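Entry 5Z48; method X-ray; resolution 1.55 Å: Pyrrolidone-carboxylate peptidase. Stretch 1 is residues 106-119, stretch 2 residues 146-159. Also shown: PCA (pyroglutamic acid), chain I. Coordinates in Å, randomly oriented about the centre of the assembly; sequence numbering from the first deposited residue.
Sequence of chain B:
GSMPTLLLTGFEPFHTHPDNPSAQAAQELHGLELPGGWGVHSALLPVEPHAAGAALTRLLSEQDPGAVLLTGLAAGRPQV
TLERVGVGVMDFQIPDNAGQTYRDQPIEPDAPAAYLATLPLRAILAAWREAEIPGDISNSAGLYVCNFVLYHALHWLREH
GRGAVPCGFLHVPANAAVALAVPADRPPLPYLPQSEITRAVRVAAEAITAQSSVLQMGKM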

ATOM      1  N   PRO B 106     -22.273  20.457  -3.942  1.00 17.13           N
ATOM      2  CA  PRO B 106     -23.465  19.629  -3.696  1.00 15.23           C
ATOM      3  C   PRO B 106     -24.113  19.205  -5.004  1.00 18.21           C
ATOM      4  O   PRO B 106     -24.214  19.981  -5.957  1.00 19.94           O
ATOM      5  N   ILE B 107     -24.565  17.950  -5.046  1.00 17.97           N
ATOM      6  CA  ILE B 107     -25.157  17.452  -6.288  1.00 18.10           C
ATOM      7  C   ILE B 107     -26.536  18.063  -6.514  1.00 19.46           C
ATOM      8  O   ILE B 107     -26.882  18.452  -7.633  1.00 20.35           O
ATOM      9  N   GLU B 108     -27.335  18.182  -5.451  1.00 19.16           N
ATOM     10  CA  GLU B 108     -28.727  18.608  -5.578  1.00 25.01           C
ATOM     11  C   GLU B 108     -29.088  19.523  -4.423  1.00 30.07           C
ATOM     12  O   GLU B 108     -28.936  19.133  -3.260  1.00 30.64           O
ATOM     13  N   PRO B 109     -29.577  20.734  -4.695  1.00 32.83           N
ATOM     14  CA  PRO B 109     -30.063  21.583  -3.603  1.00 34.02           C
ATOM     15  C   PRO B 109     -31.236  20.904  -2.905  1.00 32.69           C
ATOM     16  O   PRO B 109     -32.068  20.255  -3.544  1.00 36.62           O
ATOM     17  N   ASP B 110     -31.246  20.985  -1.577  1.00 34.32           N
ATOM     18  CA  ASP B 110     -32.401  20.564  -0.777  1.00 37.94           C
ATOM     19  C   ASP B 110     -32.680  19.073  -0.893  1.00 32.02           C
ATOM     20  O   ASP B 110     -33.829  18.659  -1.004  1.00 39.14           O
ATOM     21  N   ALA B 111     -31.635  18.263  -0.969  1.00 25.28           N
ATOM     22  CA  ALA B 111     -31.763  16.815  -1.007  1.00 22.34           C
ATOM     23  C   ALA B 111     -30.886  16.207   0.077  1.00 17.61           C
ATOM     24  O   ALA B 111     -30.040  16.900   0.661  1.00 18.49           O
ATOM     25  N   PRO B 112     -31.043  14.902   0.366  1.00 17.78           N
ATOM     26  CA  PRO B 112     -30.244  14.296   1.446  1.00 17.41           C
ATOM     27  C   PRO B 112     -28.747  14.371   1.191  1.00 16.62           C
ATOM     28  O   PRO B 112     -28.271  14.333   0.051  1.00 16.07           O
ATOM     29  N   ALA B 113     -27.993  14.394   2.297  1.00 12.51           N
ATOM     30  CA  ALA B 113     -26.538  14.336   2.201  1.00 13.33           C
ATOM     31  C   ALA B 113     -26.046  13.069   1.519  1.00 14.24           C
ATOM     32  O   ALA B 113     -24.965  13.068   0.901  1.00 13.75           O
ATOM     33  N   ALA B 114     -26.791  11.966   1.649  1.00 11.71           N
ATOM     34  CA  ALA B 114     -26.385  10.705   1.070  1.00  9.59           C
ATOM     35  C   ALA B 114     -27.600   9.802   0.898  1.00 11.34           C
ATOM     36  O   ALA B 114     -28.657  10.022   1.497  1.00 12.14           O
ATOM     37  N   TYR B 115     -27.412   8.750   0.079  1.00 10.73           N
ATOM     38  CA  TYR B 115     -28.346   7.628  -0.013  1.00 10.35           C
ATOM     39  C   TYR B 115     -27.593   6.326   0.221  1.00 11.24           C
ATOM     40  O   TYR B 115     -26.528   6.115  -0.369  1.00 11.65           O
ATOM     41  N   LEU B 116     -28.118   5.457   1.084  1.00 11.73           N
ATOM     42  CA  LEU B 116     -27.571   4.100   1.165  1.00 11.04           C
ATOM     43  C   LEU B 116     -28.003   3.276  -0.046  1.00 10.03           C
ATOM     44  O   LEU B 116     -29.168   3.302  -0.465  1.00 13.48           O
ATOM     45  N   ALA B 117     -27.062   2.489  -0.577  1.00  9.81           N
ATOM     46  CA  ALA B 117     -27.422   1.533  -1.621  1.00  9.87           C
ATOM     47  C   ALA B 117     -28.467   0.564  -1.087  1.00 11.93           C
ATOM     48  O   ALA B 117     -28.463   0.202   0.104  1.00 12.19           O
ATOM     49  N   THR B 118     -29.358   0.111  -1.982  1.00 10.75           N
ATOM     50  CA  THR B 118     -30.462  -0.776  -1.593  1.00 11.60           C
ATOM     51  C   THR B 118     -30.328  -2.173  -2.205  1.00 11.50           C
ATOM     52  O   THR B 118     -31.304  -2.946  -2.202  1.00 12.83           O
ATOM     53  N   LEU B 119     -29.138  -2.514  -2.705  1.00 11.76           N
ATOM     54  CA  LEU B 119     -28.838  -3.876  -3.105  1.00 12.79           C
ATOM     55  C   LEU B 119     -28.739  -4.779  -1.872  1.00 10.59           C
ATOM     56  O   LEU B 119     -28.447  -4.317  -0.764  1.00 11.84           O
ATOM     57  N   CYS B 146     -18.516   7.931 -10.667  1.00 10.14           N
ATOM     58  CA  CYS B 146     -19.207   6.733 -10.177  1.00 10.62           C
ATOM     59  C   CYS B 146     -20.068   7.052  -8.962  1.00 10.16           C
ATOM     60  O   CYS B 146     -21.234   6.671  -8.891  1.00 11.91           O
ATOM     61  N   ASN B 147     -19.505   7.755  -7.982  1.00 10.49           N
ATOM     62  CA  ASN B 147     -20.339   8.182  -6.869  1.00 10.76           C
ATOM     63  C   ASN B 147     -21.515   9.023  -7.334  1.00 12.10           C
ATOM     64  O   ASN B 147     -22.645   8.863  -6.838  1.00 11.04           O
ATOM     65  N   PHE B 148     -21.270   9.947  -8.272  1.00 12.33           N
ATOM     66  CA  PHE B 148     -22.340  10.810  -8.775  1.00 11.51           C
ATOM     67  C   PHE B 148     -23.509   9.982  -9.292  1.00 10.91           C
ATOM     68  O   PHE B 148     -24.662  10.289  -8.959  1.00 11.31           O
ATOM     69  N   VAL B 149     -23.248   8.931 -10.101  1.00 11.05           N
ATOM     70  CA  VAL B 149     -24.387   8.217 -10.694  1.00 10.81           C
ATOM     71  C   VAL B 149     -25.082   7.347  -9.655  1.00 10.74           C
ATOM     72  O   VAL B 149     -26.306   7.123  -9.747  1.00 10.71           O
ATOM     73  N   LEU B 150     -24.353   6.906  -8.624  1.00 10.92           N
ATOM     74  CA  LEU B 150     -24.961   6.133  -7.550  1.00  8.30           C
ATOM     75  C   LEU B 150     -25.950   6.998  -6.794  1.00 11.33           C
ATOM     76  O   LEU B 150     -27.119   6.632  -6.637  1.00 11.40           O
ATOM     77  N   TYR B 151     -25.503   8.195  -6.372  1.00  9.22           N
ATOM     78  CA  TYR B 151     -26.406   9.140  -5.722  1.00  9.14           C
ATOM     79  C   TYR B 151     -27.556   9.504  -6.654  1.00 11.73           C
ATOM     80  O   TYR B 151     -28.726   9.538  -6.236  1.00 11.16           O
ATOM     81  N   HIS B 152     -27.237   9.829  -7.910  1.00 10.74           N
ATOM     82  CA  HIS B 152     -28.269  10.239  -8.867  1.00 11.90           C
ATOM     83  C   HIS B 152     -29.359   9.175  -9.011  1.00 11.73           C
ATOM     84  O   HIS B 152     -30.564   9.496  -9.000  1.00 12.61           O
ATOM     85  N   ALA B 153     -28.967   7.911  -9.169  1.00 12.00           N
ATOM     86  CA  ALA B 153     -29.969   6.866  -9.377  1.00 10.96           C
ATOM     87  C   ALA B 153     -30.816   6.658  -8.125  1.00 12.30           C
ATOM     88  O   ALA B 153     -32.049   6.504  -8.226  1.00 12.36           O
ATOM     89  N   LEU B 154     -30.192   6.628  -6.941  1.00 11.24           N
ATOM     90  CA  LEU B 154     -30.967   6.396  -5.723  1.00 11.46           C
ATOM     91  C   LEU B 154     -31.956   7.532  -5.489  1.00 12.15           C
ATOM     92  O   LEU B 154     -33.106   7.296  -5.105  1.00 13.20           O
ATOM     93  N   HIS B 155     -31.525   8.776  -5.754  1.00 12.73           N
ATOM     94  CA  HIS B 155     -32.401   9.937  -5.597  1.00 12.14           C
ATOM     95  C   HIS B 155     -33.577   9.872  -6.568  1.00 12.41           C
ATOM     96  O   HIS B 155     -34.731  10.087  -6.164  1.00 14.63           O
ATOM     97  N   TRP B 156     -33.298   9.604  -7.851  1.00 13.18           N
ATOM     98  CA  TRP B 156     -34.357   9.526  -8.860  1.00 14.08           C
ATOM     99  C   TRP B 156     -35.374   8.455  -8.483  1.00 13.60           C
ATOM    100  O   TRP B 156     -36.589   8.690  -8.507  1.00 14.41           O
ATOM    101  N   LEU B 157     -34.884   7.269  -8.102  1.00 13.48           N
ATOM    102  CA  LEU B 157     -35.793   6.191  -7.733  1.00 11.99           C
ATOM    103  C   LEU B 157     -36.673   6.588  -6.549  1.00 12.46           C
ATOM    104  O   LEU B 157     -37.894   6.397  -6.583  1.00 14.07           O
ATOM    105  N   ARG B 158     -36.084   7.202  -5.514  1.00 13.43           N
ATOM    106  CA  ARG B 158     -36.877   7.619  -4.365  1.00 13.57           C
ATOM    107  C   ARG B 158     -37.913   8.667  -4.767  1.00 14.36           C
ATOM    108  O   ARG B 158     -39.095   8.566  -4.410  1.00 17.39           O
ATOM    109  N   GLU B 159     -37.489   9.668  -5.544  1.00 14.48           N
ATOM    110  CA  GLU B 159     -38.414  10.745  -5.914  1.00 16.14           C
ATOM    111  C   GLU B 159     -39.543  10.272  -6.818  1.00 17.57           C
ATOM    112  O   GLU B 159     -40.640  10.848  -6.764  1.00 22.93           O
TER

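Packing of the loop and short strand of residues 106-119 against the helix of residues 146-159 in pyrrolidone-carboxylate peptidase. Strand 114-116 crosses the helix at 78°, with an axis-to-axis approach of 8.3 Å, and the two stretches together bury 749 Å². The backbones come close where Tyr 115 CA lies 6.2 Å from Tyr 151 CA, and these two tyrosines form the centre of the contact. Tyr 115 (chi1 m, chi2 89°) points its CA-to-CB bond toward the helix, whereas its strand neighbours Ala 114 and Leu 116 point away, as the alternation of an extended chain requires. Tyr 151 (chi1 t, chi2 -82°) leaves the helix sideways, but its end reaches the loop. The edge of Tyr 115 meets the face of Tyr 151, with ring centroids 5.2 Å apart and planes at 73°; Tyr 115 CD1 to Tyr 151 CE2 is 3.6 Å. One helical turn separates Tyr 151 from Leu 154 and His 155, which continue the surface under Tyr 115: Leu 154 O and His 155 CA lie over one face of its ring.

Leu 154 (m, t) points toward the strand and packs its CD1 3.6 Å from Tyr 115 CB. The same methyl reaches the backbone beyond, with Leu 154 CD1 4.0 Å from Ala 117 CA, while Leu 154 CD2 approaches Thr 118 OG1 at 3.9 Å. Thr 118 (p) also points toward the helix, but its hydroxyl is hydrogen-bonded elsewhere in the structure. Nearer the start of both stretches, Ile 107 (m, t) points in and extends CD1 to Phe 148 CD2 at 3.8 Å; its CG2 lies 3.9 Å from Tyr 151 CD1. Phe 148 (t, chi2 -88°) starts sideways and brings its ring end nearer to the loop.

Beyond this apolar layer the ring ends turn polar. The hydroxyl of Tyr 151 donates a hydrogen bond to the backbone carbonyl of Pro 112 (OH to O, 2.6 Å), so the loop is held by its main chain just after the type II turn from Glu 108 to Ala 111. Ala 111, pointing toward the helix, sets its CB 3.3 Å from Tyr 151 OH and 3.8 Å from His 155 CE1. Water 1 bridges the loop and the helix: it accepts from Glu 108 N at 2.9 Å and donates a weak hydrogen bond to Tyr 151 OH at 3.1 Å.

At the outer edge, Tyr 115 OH and His 155 ND1 share a 2.7 Å hydrogen bond, made at the edge of the His 155 ring (t, chi2 69°). Water 2 extends this link, lying 2.6 Å from Tyr 115 OH and donating to Glu 159 OE2 at 3.2 Å. Arg 158 (t, p, p, chi4 -175°) also points toward the strand, with its CB 4.1 Å from Tyr 115 CE2. Pyroglutamic acid sits away from this interface, where Cys 146 N donates to its O at 3.0 Å.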

ATOM      1  CB  PRO B 106     -24.387  20.542  -2.882  1.00 22.22           C
ATOM      2  CG  PRO B 106     -23.400  21.559  -2.214  1.00 25.75           C
ATOM      3  CD  PRO B 106     -22.359  21.780  -3.301  1.00 22.50           C
ATOM      4  CB  ILE B 107     -25.208  15.911  -6.271  1.00 15.39           C
ATOM      5  CG1 ILE B 107     -23.789  15.343  -6.386  1.00 14.88           C
ATOM      6  CG2 ILE B 107     -26.129  15.403  -7.386  1.00 16.87           C
ATOM      7  CD1 ILE B 107     -23.691  13.775  -6.310  1.00 15.69           C
ATOM      8  CB  GLU B 108     -29.639  17.369  -5.573  1.00 25.66           C
ATOM      9  CG  GLU B 108     -31.075  17.627  -5.885  1.00 35.04           C
ATOM     10  CD  GLU B 108     -31.349  17.463  -7.353  1.00 35.35           C
ATOM     11  OE1 GLU B 108     -32.054  18.328  -7.884  1.00 40.44           O
ATOM     12  OE2 GLU B 108     -30.843  16.487  -7.980  1.00 30.34           O
ATOM     13  CB  PRO B 109     -30.489  22.875  -4.316  1.00 38.34           C
ATOM     14  CG  PRO B 109     -30.751  22.460  -5.765  1.00 38.18           C
ATOM     15  CD  PRO B 109     -29.778  21.329  -6.032  1.00 34.16           C
ATOM     16  CB  ASP B 110     -33.658  21.362  -1.134  1.00 44.75           C
ATOM     17  CG  ASP B 110     -33.445  22.842  -1.036  1.00 53.87           C
ATOM     18  OD1 ASP B 110     -32.807  23.267  -0.047  1.00 56.04           O
ATOM     19  OD2 ASP B 110     -33.902  23.578  -1.940  1.00 58.15           O
ATOM     20  CB  ALA B 111     -31.374  16.268  -2.397  1.00 21.97           C
ATOM     21  CB  PRO B 112     -30.713  12.830   1.466  1.00 17.50           C
ATOM     22  CG  PRO B 112     -32.182  12.922   0.945  1.00 18.89           C
ATOM     23  CD  PRO B 112     -32.063  13.952  -0.146  1.00 19.64           C
ATOM     24  CB  ALA B 113     -25.931  14.439   3.602  1.00 14.99           C
ATOM     25  CB  ALA B 114     -25.354  10.010   1.955  1.00 12.07           C
ATOM     26  CB  TYR B 115     -29.029   7.591  -1.407  1.00  9.76           C
ATOM     27  CG  TYR B 115     -30.086   8.617  -1.601  1.00 11.13           C
ATOM     28  CD1 TYR B 115     -29.798   9.906  -2.108  1.00 11.20           C
ATOM     29  CD2 TYR B 115     -31.416   8.323  -1.315  1.00 14.07           C
ATOM     30  CE1 TYR B 115     -30.796  10.841  -2.314  1.00 13.48           C
ATOM     31  CE2 TYR B 115     -32.428   9.254  -1.521  1.00 13.60           C
ATOM     32  CZ  TYR B 115     -32.118  10.523  -2.016  1.00 15.50           C
ATOM     33  OH  TYR B 115     -33.134  11.408  -2.204  1.00 17.25           O
ATOM     34  CB  LEU B 116     -28.011   3.422   2.471  1.00 10.95           C
ATOM     35  CG  LEU B 116     -27.607   4.140   3.759  1.00 13.95           C
ATOM     36  CD1 LEU B 116     -28.150   3.304   4.930  1.00 17.13           C
ATOM     37  CD2 LEU B 116     -26.093   4.246   3.770  1.00 14.99           C
ATOM     38  CB  ALA B 117     -26.170   0.758  -2.052  1.00  9.91           C
ATOM     39  CB  THR B 118     -31.795  -0.143  -1.988  1.00 13.73           C
ATOM     40  OG1 THR B 118     -31.744   0.189  -3.382  1.00 13.59           O
ATOM     41  CG2 THR B 118     -32.050   1.148  -1.177  1.00 13.84           C
ATOM     42  CB  LEU B 119     -27.509  -3.929  -3.876  1.00 10.42           C
ATOM     43  CG  LEU B 119     -27.475  -3.220  -5.231  1.00 10.55           C
ATOM     44  CD1 LEU B 119     -26.131  -3.440  -5.839  1.00 11.48           C
ATOM     45  CD2 LEU B 119     -28.564  -3.819  -6.103  1.00 12.62           C
ATOM     46  CB  CYS B 146     -18.193   5.641  -9.811  1.00 10.25           C
ATOM     47  SG  CYS B 146     -17.327   4.976 -11.300  1.00 16.62           S
ATOM     48  CB  ASN B 147     -19.494   8.999  -5.906  1.00 11.00           C
ATOM     49  CG  ASN B 147     -20.332   9.574  -4.770  1.00 11.06           C
ATOM     50  OD1 ASN B 147     -20.660   8.837  -3.816  1.00 11.32           O
ATOM     51  ND2 ASN B 147     -20.692  10.842  -4.868  1.00 12.25           N
ATOM     52  CB  PHE B 148     -21.801  11.751  -9.853  1.00 11.92           C
ATOM     53  CG  PHE B 148     -22.874  12.516 -10.569  1.00 15.48           C
ATOM     54  CD1 PHE B 148     -23.501  11.972 -11.704  1.00 19.16           C
ATOM     55  CD2 PHE B 148     -23.295  13.732 -10.064  1.00 17.38           C
ATOM     56  CE1 PHE B 148     -24.526  12.665 -12.345  1.00 19.31           C
ATOM     57  CE2 PHE B 148     -24.323  14.441 -10.716  1.00 21.13           C
ATOM     58  CZ  PHE B 148     -24.934  13.885 -11.839  1.00 21.27           C
ATOM     59  CB  VAL B 149     -24.005   7.413 -11.958  1.00  9.34           C
ATOM     60  CG1 VAL B 149     -23.571   8.325 -13.123  1.00  9.68           C
ATOM     61  CG2 VAL B 149     -22.950   6.314 -11.694  1.00  9.67           C
ATOM     62  CB  LEU B 150     -23.871   5.598  -6.609  1.00  9.27           C
ATOM     63  CG  LEU B 150     -24.381   4.836  -5.392  1.00  8.31           C
ATOM     64  CD1 LEU B 150     -25.275   3.638  -5.797  1.00 11.20           C
ATOM     65  CD2 LEU B 150     -23.238   4.393  -4.492  1.00  9.61           C
ATOM     66  CB  TYR B 151     -25.621  10.389  -5.285  1.00  8.88           C
ATOM     67  CG  TYR B 151     -26.462  11.399  -4.552  1.00 10.51           C
ATOM     68  CD1 TYR B 151     -27.271  12.311  -5.233  1.00 11.94           C
ATOM     69  CD2 TYR B 151     -26.454  11.457  -3.156  1.00 10.23           C
ATOM     70  CE1 TYR B 151     -28.080  13.219  -4.554  1.00 11.26           C
ATOM     71  CE2 TYR B 151     -27.227  12.379  -2.450  1.00 13.04           C
ATOM     72  CZ  TYR B 151     -28.054  13.256  -3.151  1.00 12.06           C
ATOM     73  OH  TYR B 151     -28.851  14.161  -2.481  1.00 14.39           O
ATOM     74  CB  HIS B 152     -27.603  10.514 -10.209  1.00 13.75           C
ATOM     75  CG  HIS B 152     -28.551  10.915 -11.277  1.00 14.19           C
ATOM     76  ND1 HIS B 152     -28.815  12.237 -11.579  1.00 15.87           N
ATOM     77  CD2 HIS B 152     -29.301  10.174 -12.127  1.00 15.41           C
ATOM     78  CE1 HIS B 152     -29.686  12.289 -12.575  1.00 18.60           C
ATOM     79  NE2 HIS B 152     -30.015  11.052 -12.906  1.00 15.97           N
ATOM     80  CB  ALA B 153     -29.274   5.564  -9.785  1.00 11.47           C
ATOM     81  CB  LEU B 154     -30.011   6.205  -4.536  1.00 10.84           C
ATOM     82  CG  LEU B 154     -29.239   4.893  -4.566  1.00  9.34           C
ATOM     83  CD1 LEU B 154     -28.046   4.951  -3.579  1.00 10.06           C
ATOM     84  CD2 LEU B 154     -30.157   3.707  -4.190  1.00 11.30           C
ATOM     85  CB  HIS B 155     -31.591  11.211  -5.842  1.00 12.63           C
ATOM     86  CG  HIS B 155     -32.387  12.465  -5.662  1.00 14.07           C
ATOM     87  ND1 HIS B 155     -32.841  12.878  -4.429  1.00 16.24           N
ATOM     88  CD2 HIS B 155     -32.779  13.412  -6.547  1.00 16.61           C
ATOM     89  CE1 HIS B 155     -33.499  14.021  -4.563  1.00 19.14           C
ATOM     90  NE2 HIS B 155     -33.479  14.367  -5.839  1.00 20.54           N
ATOM     91  CB  TRP B 156     -33.733   9.237 -10.243  1.00 15.21           C
ATOM     92  CG  TRP B 156     -34.729   9.352 -11.357  1.00 16.95           C
ATOM     93  CD1 TRP B 156     -34.939  10.444 -12.150  1.00 16.21           C
ATOM     94  CD2 TRP B 156     -35.670   8.352 -11.787  1.00 17.20           C
ATOM     95  NE1 TRP B 156     -35.947  10.186 -13.050  1.00 17.50           N
ATOM     96  CE2 TRP B 156     -36.401   8.909 -12.860  1.00 16.45           C
ATOM     97  CE3 TRP B 156     -35.953   7.037 -11.373  1.00 15.95           C
ATOM     98  CZ2 TRP B 156     -37.417   8.210 -13.524  1.00 19.10           C
ATOM     99  CZ3 TRP B 156     -36.954   6.340 -12.030  1.00 15.92           C
ATOM    100  CH2 TRP B 156     -37.685   6.932 -13.094  1.00 17.90           C
ATOM    101  CB  LEU B 157     -35.003   4.928  -7.433  1.00 14.05           C
ATOM    102  CG  LEU B 157     -34.423   4.210  -8.666  1.00 13.32           C
ATOM    103  CD1 LEU B 157     -33.401   3.175  -8.162  1.00 13.65           C
ATOM    104  CD2 LEU B 157     -35.516   3.558  -9.516  1.00 15.63           C
ATOM    105  CB  ARG B 158     -35.938   8.148  -3.269  1.00 15.22           C
ATOM    106  CG  ARG B 158     -36.639   8.665  -2.020  1.00 23.69           C
ATOM    107  CD  ARG B 158     -37.343   7.561  -1.277  1.00 32.67           C
ATOM    108  NE  ARG B 158     -36.445   6.467  -0.911  1.00 39.17           N
ATOM    109  CZ  ARG B 158     -36.855   5.336  -0.338  1.00 43.08           C
ATOM    110  NH1 ARG B 158     -38.147   5.160  -0.075  1.00 47.49           N
ATOM    111  NH2 ARG B 158     -35.980   4.375  -0.038  1.00 41.20           N
ATOM    112  CB  GLU B 159     -37.647  11.869  -6.610  1.00 20.77           C
ATOM    113  CG  GLU B 159     -36.700  12.676  -5.709  1.00 23.45           C
ATOM    114  CD  GLU B 159     -37.420  13.443  -4.617  1.00 36.39           C
ATOM    115  OE1 GLU B 159     -37.935  14.532  -4.932  1.00 44.26           O
ATOM    116  OE2 GLU B 159     -37.449  12.974  -3.451  1.00 40.27           O
TER
HETATM  117  N   PCA I 302     -14.344   4.992 -12.513  1.00 12.52           N
HETATM  118  CA  PCA I 302     -14.414   6.404 -12.154  1.00 16.03           C
HETATM  119  CB  PCA I 302     -15.274   7.112 -13.214  1.00 15.03           C
HETATM  120  CG  PCA I 302     -15.587   6.099 -14.316  1.00 13.13           C
HETATM  121  CD  PCA I 302     -15.031   4.812 -13.764  1.00 10.05           C
HETATM  122  OE  PCA I 302     -15.159   3.737 -14.361  1.00 12.15           O
HETATM  123  C   PCA I 302     -14.919   6.557 -10.706  1.00 17.95           C
HETATM  124  O   PCA I 302     -15.594   7.520 -10.327  1.00 14.84           O
HETATM  125  OXT PCA I 302     -14.684   5.655  -9.853  1.00 21.19           O
HETATM  126  O   HOH W   1     -26.946  16.555  -3.101  1.00 19.30           O
HETATM  127  O   HOH W   2     -35.420  12.065  -1.178  1.00 35.50           O